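PDB 3III: CocE/NonD family hydrolase from Staphylococcus aureus subsp. aureus COL, which probably hydrolyses ester or amide bonds as an alpha/beta-hydrolase of the CocE/NonD family, although its natural substrate is not established. Local coordinates for residues D145-E148 with V149-A153. Sequence-based numbering, arbitrary orientation.
Sequences DYYE and VIEWA
E151 reaches back one helical turn to Y147. Its CB lies 3.7 Å from Y147 O, and CG, set beside the backbone N (chi1 -64°), comes within 3.5 Å of the same oxygen. E151 CG also touches the Y147 ring obliquely, 3.8 Å from CE1. The chain then bends at chi2 (-54°), and the carboxylate plane stands 51° from the ring plane; OE1 takes a hydrogen bond from ND1 of H185, which ties the helix to the loop ahead of strand 186-192. Y147 O itself accepts the amide of E151 at 3.1 Å from N. The neighbouring i to i+4 bonds repeat the alpha-helical pattern, among them W152 N to E148 O at 2.9 Å. One residue earlier, I150 folds CG1 and CD1 against Y146, both methyl and methylene 4.0 Å from ring atom CD2, an apolar contact on the buried flank. D145 and E148 direct their carboxylates away from 149-153, D145 to a salt bridge with R126 and E148 to one with R49. Helix 140-154 packs on the central sheet of the alpha/beta-hydrolase domain: Y146, I150 and A153 rest on M71 of strand 67-74, V149 and W152 cover strand 53-60, and V178 of helix 170-179 packs beside Y146, Y147 and I150.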
ATOM      1  N   ASP A 145     -17.881 -12.919  -2.529  1.00  8.44           N
ATOM      2  CA  ASP A 145     -18.354 -12.746  -3.895  1.00  9.02           C
ATOM      3  C   ASP A 145     -17.215 -13.038  -4.889  1.00  9.36           C
ATOM      4  O   ASP A 145     -17.412 -13.734  -5.874  1.00 10.34           O
ATOM      5  CB  ASP A 145     -18.856 -11.318  -4.117  1.00  8.38           C
ATOM      6  CG  ASP A 145     -20.175 -11.018  -3.405  1.00 10.36           C
ATOM      7  OD1 ASP A 145     -20.900 -11.956  -3.052  1.00  9.15           O
ATOM      8  OD2 ASP A 145     -20.450  -9.815  -3.203  1.00  9.42           O
ATOM      9  N   TYR A 146     -16.033 -12.488  -4.612  1.00  8.76           N
ATOM     10  CA  TYR A 146     -14.812 -12.705  -5.408  1.00  8.18           C
ATOM     11  C   TYR A 146     -14.473 -14.204  -5.508  1.00  8.42           C
ATOM     12  O   TYR A 146     -14.222 -14.744  -6.596  1.00  8.30           O
ATOM     13  CB  TYR A 146     -13.659 -11.898  -4.775  1.00  8.64           C
ATOM     14  CG  TYR A 146     -12.450 -11.554  -5.675  1.00  7.41           C
ATOM     15  CD1 TYR A 146     -11.480 -10.669  -5.225  1.00 10.71           C
ATOM     16  CD2 TYR A 146     -12.223 -12.169  -6.909  1.00  8.78           C
ATOM     17  CE1 TYR A 146     -10.379 -10.348  -5.999  1.00  9.40           C
ATOM     18  CE2 TYR A 146     -11.107 -11.857  -7.685  1.00 11.83           C
ATOM     19  CZ  TYR A 146     -10.193 -10.936  -7.215  1.00 11.47           C
ATOM     20  OH  TYR A 146      -9.101 -10.576  -7.958  1.00  9.74           O
ATOM     21  N   TYR A 147     -14.562 -14.904  -4.389  1.00  7.51           N
ATOM     22  CA  TYR A 147     -14.355 -16.324  -4.382  1.00  7.81           C
ATOM     23  C   TYR A 147     -15.287 -17.031  -5.366  1.00  7.64           C
ATOM     24  O   TYR A 147     -14.828 -17.904  -6.126  1.00  6.78           O
ATOM     25  CB  TYR A 147     -14.587 -16.837  -2.981  1.00  8.28           C
ATOM     26  CG  TYR A 147     -14.431 -18.321  -2.677  1.00  9.15           C
ATOM     27  CD1 TYR A 147     -15.285 -19.302  -3.214  1.00 13.47           C
ATOM     28  CD2 TYR A 147     -13.534 -18.719  -1.708  1.00  9.93           C
ATOM     29  CE1 TYR A 147     -15.171 -20.648  -2.820  1.00 12.33           C
ATOM     30  CE2 TYR A 147     -13.411 -20.062  -1.332  1.00 10.47           C
ATOM     31  CZ  TYR A 147     -14.218 -21.002  -1.874  1.00 10.96           C
ATOM     32  OH  TYR A 147     -14.065 -22.307  -1.460  1.00 12.92           O
ATOM     33  N   GLU A 148     -16.579 -16.666  -5.357  1.00  7.88           N
ATOM     34  CA  GLU A 148     -17.503 -17.288  -6.318  1.00  8.47           C
ATOM     35  C   GLU A 148     -17.084 -17.076  -7.795  1.00  8.71           C
ATOM     36  O   GLU A 148     -17.216 -18.007  -8.653  1.00  8.40           O
ATOM     37  CB  GLU A 148     -18.965 -16.852  -6.076  1.00  8.60           C
ATOM     38  CG  GLU A 148     -19.563 -17.292  -4.750  1.00 10.31           C
ATOM     39  CD  GLU A 148     -21.088 -17.375  -4.757  1.00 14.34           C
ATOM     40  OE1 GLU A 148     -21.582 -18.188  -5.554  1.00 12.89           O
ATOM     41  OE2 GLU A 148     -21.768 -16.649  -3.977  1.00  9.42           O
ATOM     42  N   VAL A 149     -16.578 -15.891  -8.113  1.00  8.59           N
ATOM     43  CA  VAL A 149     -16.203 -15.591  -9.470  1.00  8.75           C
ATOM     44  C   VAL A 149     -14.943 -16.397  -9.870  1.00  8.33           C
ATOM     45  O   VAL A 149     -14.848 -16.875 -11.028  1.00  7.73           O
ATOM     46  CB  VAL A 149     -16.046 -14.057  -9.734  1.00  9.34           C
ATOM     47  CG1 VAL A 149     -15.712 -13.794 -11.201  1.00 10.48           C
ATOM     48  CG2 VAL A 149     -17.378 -13.283  -9.328  1.00  9.86           C
ATOM     49  N   ILE A 150     -13.992 -16.552  -8.938  1.00  8.45           N
ATOM     50  CA  ILE A 150     -12.795 -17.376  -9.171  1.00  9.13           C
ATOM     51  C   ILE A 150     -13.193 -18.784  -9.516  1.00  9.92           C
ATOM     52  O   ILE A 150     -12.721 -19.344 -10.503  1.00 10.11           O
ATOM     53  CB  ILE A 150     -11.812 -17.360  -7.947  1.00  8.57           C
ATOM     54  CG1 ILE A 150     -11.199 -15.972  -7.822  1.00 10.21           C
ATOM     55  CG2 ILE A 150     -10.775 -18.466  -8.064  1.00  6.05           C
ATOM     56  CD1 ILE A 150     -10.487 -15.710  -6.511  1.00  8.01           C
ATOM     57  N   GLU A 151     -14.079 -19.365  -8.711  1.00 10.67           N
ATOM     58  CA  GLU A 151     -14.494 -20.749  -8.898  1.00  9.95           C
ATOM     59  C   GLU A 151     -15.325 -20.933 -10.157  1.00 10.05           C
ATOM     60  O   GLU A 151     -15.221 -21.961 -10.808  1.00 10.64           O
ATOM     61  CB  GLU A 151     -15.202 -21.268  -7.641  1.00 10.74           C
ATOM     62  CG  GLU A 151     -14.253 -21.317  -6.420  1.00 11.58           C
ATOM     63  CD  GLU A 151     -12.958 -22.117  -6.688  1.00 12.83           C
ATOM     64  OE1 GLU A 151     -13.090 -23.336  -7.001  1.00 12.16           O
ATOM     65  OE2 GLU A 151     -11.833 -21.547  -6.601  1.00  8.64           O
ATOM     66  N   TRP A 152     -16.126 -19.937 -10.516  1.00  9.66           N
ATOM     67  CA  TRP A 152     -16.884 -19.958 -11.763  1.00  9.22           C
ATOM     68  C   TRP A 152     -15.950 -19.964 -12.999  1.00  9.69           C
ATOM     69  O   TRP A 152     -16.138 -20.764 -13.924  1.00  8.85           O
ATOM     70  CB  TRP A 152     -17.798 -18.750 -11.813  1.00  9.71           C
ATOM     71  CG  TRP A 152     -18.493 -18.571 -13.138  1.00  9.68           C
ATOM     72  CD1 TRP A 152     -19.684 -19.114 -13.520  1.00 11.84           C
ATOM     73  CD2 TRP A 152     -18.028 -17.808 -14.228  1.00  9.21           C
ATOM     74  NE1 TRP A 152     -19.985 -18.721 -14.799  1.00 11.92           N
ATOM     75  CE2 TRP A 152     -18.977 -17.923 -15.255  1.00 11.68           C
ATOM     76  CE3 TRP A 152     -16.893 -17.014 -14.441  1.00 11.19           C
ATOM     77  CZ2 TRP A 152     -18.828 -17.275 -16.482  1.00 11.63           C
ATOM     78  CZ3 TRP A 152     -16.763 -16.362 -15.645  1.00 11.52           C
ATOM     79  CH2 TRP A 152     -17.719 -16.514 -16.657  1.00 10.49           C
ATOM     80  N   ALA A 153     -14.948 -19.096 -12.966  1.00  8.35           N
ATOM     81  CA  ALA A 153     -13.960 -18.956 -14.010  1.00  9.17           C
ATOM     82  C   ALA A 153     -13.219 -20.253 -14.247  1.00  9.46           C
ATOM     83  O   ALA A 153     -12.934 -20.577 -15.378  1.00  9.60           O
ATOM     84  CB  ALA A 153     -12.949 -17.846 -13.644  1.00  7.07           C
TER